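Local structure of prohead core protein protease (Enterobacteria phage T4, 5JBL) at residues K145-A148 with N149-G153; K86-I89 with N90-L94. The protein is a serine protease of the prohead inner core that, activated by autocatalytic cleavage once assembly is complete, processes many prohead proteins and so clears space for the phage genome. The protein carries 3 engineered substitutions. One frame throughout, in Å; residues are numbered along the deposited sequence.

Overall arrangement
Both contacts are local, each within the last turns of a helix and the residues that follow it, in a chain that is otherwise rich in beta strands. Interaction 2 comes first in sequence, in helix 78-93, and interaction 1 follows in helix 142-151. Their centres lie about 28 Å apart, on opposite sides of the chain's centre, and their nearest atoms stay about 13 Å from each other. Side chains of both helices touch strand 115-125. Interaction 1 belongs to the region of homomultimerization and faces a second subunit of the pentamer, whereas interaction 2 packs mainly within its own chain.

Interaction 1: residues K145-A148 with N149-G153; sequences KLAA and NIRAG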
loop_
_atom_site.group_PDB
_atom_site.type_symbol
_atom_site.label_atom_id
_atom_site.label_comp_id
_atom_site.label_asym_id
_atom_site.label_seq_id
_atom_site.Cartn_x
_atom_site.Cartn_y
_atom_site.Cartn_z
ATOM N N LYS C 145 7.122 9.628 -0.681
ATOM C CA LYS C 145 8.108 8.978 0.174
ATOM C C LYS C 145 9.474 9.615 -0.015
ATOM O O LYS C 145 10.174 9.913 0.964
ATOM C CB LYS C 145 8.169 7.476 -0.131
ATOM C CG LYS C 145 9.170 6.676 0.712
ATOM C CD LYS C 145 8.724 6.591 2.141
ATOM C CE LYS C 145 9.697 5.842 3.018
ATOM N NZ LYS C 145 9.925 6.678 4.226
ATOM N N LEU C 146 9.889 9.797 -1.272
ATOM C CA LEU C 146 11.156 10.471 -1.546
ATOM C C LEU C 146 11.164 11.879 -0.955
ATOM O O LEU C 146 12.121 12.277 -0.279
ATOM C CB LEU C 146 11.402 10.510 -3.051
ATOM C CG LEU C 146 12.601 11.320 -3.549
ATOM C CD1 LEU C 146 13.918 10.826 -2.939
ATOM C CD2 LEU C 146 12.629 11.188 -5.056
ATOM N N ALA C 147 10.088 12.645 -1.172
ATOM C CA ALA C 147 10.045 14.012 -0.650
ATOM C C ALA C 147 10.159 14.031 0.867
ATOM O O ALA C 147 10.873 14.866 1.442
ATOM C CB ALA C 147 8.742 14.707 -1.094
ATOM N N ALA C 148 9.465 13.114 1.544
ATOM C CA ALA C 148 9.512 13.119 2.998
ATOM C C ALA C 148 10.876 12.683 3.517
ATOM O O ALA C 148 11.349 13.210 4.534
ATOM C CB ALA C 148 8.408 12.226 3.563
ATOM N N ASN C 149 11.498 11.685 2.876
ATOM C CA ASN C 149 12.859 11.311 3.250
ATOM C C ASN C 149 13.787 12.511 3.131
ATOM O O ASN C 149 14.605 12.779 4.020
ATOM C CB ASN C 149 13.391 10.188 2.348
ATOM C CG ASN C 149 12.786 8.816 2.627
ATOM O OD1 ASN C 149 11.859 8.653 3.425
ATOM N ND2 ASN C 149 13.331 7.801 1.945
ATOM N N ILE C 150 13.702 13.220 2.005
ATOM C CA ILE C 150 14.547 14.392 1.785
ATOM C C ILE C 150 14.264 15.468 2.827
ATOM O O ILE C 150 15.191 16.088 3.364
ATOM C CB ILE C 150 14.348 14.930 0.351
ATOM C CG1 ILE C 150 15.015 14.002 -0.664
ATOM C CG2 ILE C 150 14.899 16.317 0.220
ATOM C CD1 ILE C 150 14.613 14.300 -2.129
ATOM N N ARG C 151 12.983 15.718 3.134
ATOM C CA ARG C 151 12.713 16.762 4.111
ATOM C C ARG C 151 13.112 16.342 5.515
ATOM O O ARG C 151 13.362 17.211 6.359
ATOM C CB ARG C 151 11.243 17.191 4.066
ATOM C CG ARG C 151 10.949 17.923 2.764
ATOM C CD ARG C 151 9.589 18.548 2.684
ATOM N NE ARG C 151 9.480 19.258 1.415
ATOM C CZ ARG C 151 8.682 18.906 0.414
ATOM N NH1 ARG C 151 7.883 17.860 0.533
ATOM N NH2 ARG C 151 8.666 19.625 -0.708
ATOM N N ALA C 152 13.231 15.042 5.772
ATOM C CA ALA C 152 13.798 14.622 7.043
ATOM C C ALA C 152 15.313 14.730 7.055
ATOM O O ALA C 152 15.927 14.545 8.105
ATOM C CB ALA C 152 13.357 13.184 7.360
ATOM N N GLY C 153 15.939 15.009 5.918
ATOM C CA GLY C 153 17.374 15.210 5.862
ATOM C C GLY C 153 18.121 14.280 4.924
ATOM O O GLY C 153 19.323 14.477 4.724
#
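Lys145 and Asn149, one helical turn apart, lean across each other so that the ammonium of the lysine meets the amide oxygen of the asparagine. The bond from Lys145 NZ to Asn149 OD1 is 2.9 Å long and lies in the carbonyl plane, on a lone pair. Lys145 gets there with CG anti to its own nitrogen (chi1 -180°) and bends at chi2 and chi4 that swing NZ toward the next turn, where OD1 lies. NZ is held further by Asp139 and the Ala115 carbonyl of a second subunit, while Asn149 ND2 bonds to Pro112 O of that subunit, an arrangement that fixes the amide's rotation.

On another side of the helix Leu146 and Ile150 cross at a slant, joined at their ends by CD1 to CD1 at 3.6 Å. Leu146 continues onto strands 115-125 and 128-135, Ile150 onto Ile59. Arg151 stretches back along the helix, its NH1 3.7 Å from Ala147 CB, and its guanidinium is anchored by salt bridges to Glu137 and Asp38.

The N-H groups of Asn149 to Ala152 each bond to the carbonyl four residues back, Lys145 to Ala148, and Gly153 N reaches Ile150 O at 2.9 Å. With its positive phi, Gly153 closes the helix in a Schellman motif, here at the end of a helix of the homomultimerization region that joins neighbouring subunits.

Interaction 2: residues K86-I89 with N90-L94; sequences KDYI and NEQVL
Tyr88 and Gln92 make the aromatic part of the contact: Gln92 CB sits over one face of the tyrosine ring in a CH-pi interaction, 4.2 Å from the centroid and offset toward the rim. The glutamine amide, inclined 53° to the ring, lies near CE2, with Gln92 CD 3.5 Å from Tyr88 CE2.

Apolar packing adds Val93, whose CG2 meets Tyr88 CE1 at 3.5 Å, and Leu94, whose CG lies 3.9 Å from Ile89 CG2. With CG anti to its nitrogen (chi1 178°), the tyrosine projects from the helix toward Ile119 and Met122 of strand 115-125.

Among the backbone bonds, Tyr88 O accepts from both Gln92 N, at 2.8 Å, and Val93 N, at 3.2 Å. The Val93 bond and that from Leu94 N to Ile89 O both reach five residues back, which marks the pi-type turn at 90-93.

Water serves the polar ends. One molecule donates to Asp87 OD1 and accepts from Asn90 ND2 at 3.1 Å; another hydrogen-bonds to Tyr88 OH and donates to Gln92 OE1. Tyr88 OH also bonds to Gly185 N, and Gln92 NE2 to Thr183 O.

The carboxylates of Asp87 and Glu91 lie side by side, their oxygens OD1 and OE1 4.5 Å apart. Their negative charges would probably disfavour each other mildly, an effect that a long, weak ion pair from Lys83 to Asp87 OD1 may ease, while the buried polar groups of Tyr88 and Gln92 tie the helix to strand 181-189.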
loop_
_atom_site.group_PDB
_atom_site.type_symbol
_atom_site.label_atom_id
_atom_site.label_comp_id
_atom_site.label_asym_id
_atom_site.label_seq_id
_atom_site.Cartn_x
_atom_site.Cartn_y
_atom_site.Cartn_z
ATOM N N LYS C 86 21.911 12.413 -25.845
ATOM C CA LYS C 86 21.150 13.154 -26.853
ATOM C C LYS C 86 19.857 12.430 -27.210
ATOM O O LYS C 86 18.787 13.041 -27.275
ATOM C CB LYS C 86 22.006 13.361 -28.104
ATOM C CG LYS C 86 21.271 14.014 -29.268
ATOM C CD LYS C 86 22.241 14.758 -30.181
ATOM C CE LYS C 86 22.876 15.953 -29.476
ATOM N NZ LYS C 86 23.836 16.670 -30.359
ATOM N N ASP C 87 19.932 11.118 -27.431
ATOM C CA ASP C 87 18.731 10.365 -27.772
ATOM C C ASP C 87 17.746 10.344 -26.614
ATOM O O ASP C 87 16.532 10.438 -26.820
ATOM C CB ASP C 87 19.111 8.940 -28.177
ATOM C CG ASP C 87 19.763 8.873 -29.559
ATOM O OD1 ASP C 87 19.645 9.856 -30.332
ATOM O OD2 ASP C 87 20.393 7.831 -29.869
ATOM N N TYR C 88 18.251 10.218 -25.389
ATOM C CA TYR C 88 17.379 10.210 -24.226
ATOM C C TYR C 88 16.711 11.568 -24.029
ATOM O O TYR C 88 15.526 11.637 -23.664
ATOM C CB TYR C 88 18.192 9.797 -22.999
ATOM C CG TYR C 88 17.425 9.798 -21.703
ATOM C CD1 TYR C 88 17.484 10.892 -20.846
ATOM C CD2 TYR C 88 16.639 8.715 -21.338
ATOM C CE1 TYR C 88 16.777 10.903 -19.645
ATOM C CE2 TYR C 88 15.943 8.718 -20.145
ATOM C CZ TYR C 88 16.022 9.818 -19.298
ATOM O OH TYR C 88 15.344 9.813 -18.082
ATOM N N ILE C 89 17.453 12.659 -24.259
ATOM C CA ILE C 89 16.848 13.992 -24.197
ATOM C C ILE C 89 15.743 14.117 -25.235
ATOM O O ILE C 89 14.645 14.603 -24.943
ATOM C CB ILE C 89 17.913 15.091 -24.378
ATOM C CG1 ILE C 89 18.831 15.172 -23.148
ATOM C CG2 ILE C 89 17.249 16.444 -24.641
ATOM C CD1 ILE C 89 20.093 16.043 -23.351
ATOM N N ASN C 90 16.005 13.663 -26.463
ATOM C CA ASN C 90 14.991 13.790 -27.509
ATOM C C ASN C 90 13.809 12.856 -27.280
ATOM O O ASN C 90 12.660 13.222 -27.563
ATOM C CB ASN C 90 15.610 13.526 -28.875
ATOM C CG ASN C 90 16.484 14.663 -29.338
ATOM O OD1 ASN C 90 16.272 15.813 -28.947
ATOM N ND2 ASN C 90 17.469 14.357 -30.175
ATOM N N GLU C 91 14.070 11.638 -26.813
ATOM C CA GLU C 91 13.015 10.643 -26.695
ATOM C C GLU C 91 12.228 10.758 -25.394
ATOM O O GLU C 91 11.036 10.438 -25.372
ATOM C CB GLU C 91 13.623 9.247 -26.811
ATOM C CG GLU C 91 14.053 8.893 -28.232
ATOM C CD GLU C 91 15.011 7.708 -28.283
ATOM O OE1 GLU C 91 15.900 7.698 -29.164
ATOM O OE2 GLU C 91 14.881 6.792 -27.442
ATOM N N GLN C 92 12.847 11.209 -24.309
ATOM C CA GLN C 92 12.157 11.170 -23.022
ATOM C C GLN C 92 12.069 12.522 -22.333
ATOM O O GLN C 92 10.988 12.894 -21.851
ATOM C CB GLN C 92 12.834 10.158 -22.095
ATOM C CG GLN C 92 12.693 8.714 -22.549
ATOM C CD GLN C 92 12.854 7.734 -21.401
ATOM O OE1 GLN C 92 12.377 7.983 -20.286
ATOM N NE2 GLN C 92 13.537 6.615 -21.660
ATOM N N VAL C 93 13.166 13.274 -22.254
ATOM C CA VAL C 93 13.134 14.517 -21.481
ATOM C C VAL C 93 12.215 15.536 -22.144
ATOM O O VAL C 93 11.271 16.038 -21.520
ATOM C CB VAL C 93 14.556 15.078 -21.301
ATOM C CG1 VAL C 93 14.505 16.394 -20.516
ATOM C CG2 VAL C 93 15.446 14.045 -20.590
ATOM N N LEU C 94 12.450 15.833 -23.430
ATOM C CA LEU C 94 11.664 16.846 -24.124
ATOM C C LEU C 94 10.223 16.406 -24.378
ATOM O O LEU C 94 9.354 17.258 -24.616
ATOM C CB LEU C 94 12.354 17.214 -25.448
ATOM C CG LEU C 94 13.717 17.881 -25.221
ATOM C CD1 LEU C 94 14.415 18.264 -26.541
ATOM C CD2 LEU C 94 13.558 19.096 -24.290
HETATM O O HOH W 1 17.863 11.440 -31.099
HETATM O O HOH W 2 13.383 7.926 -17.800
#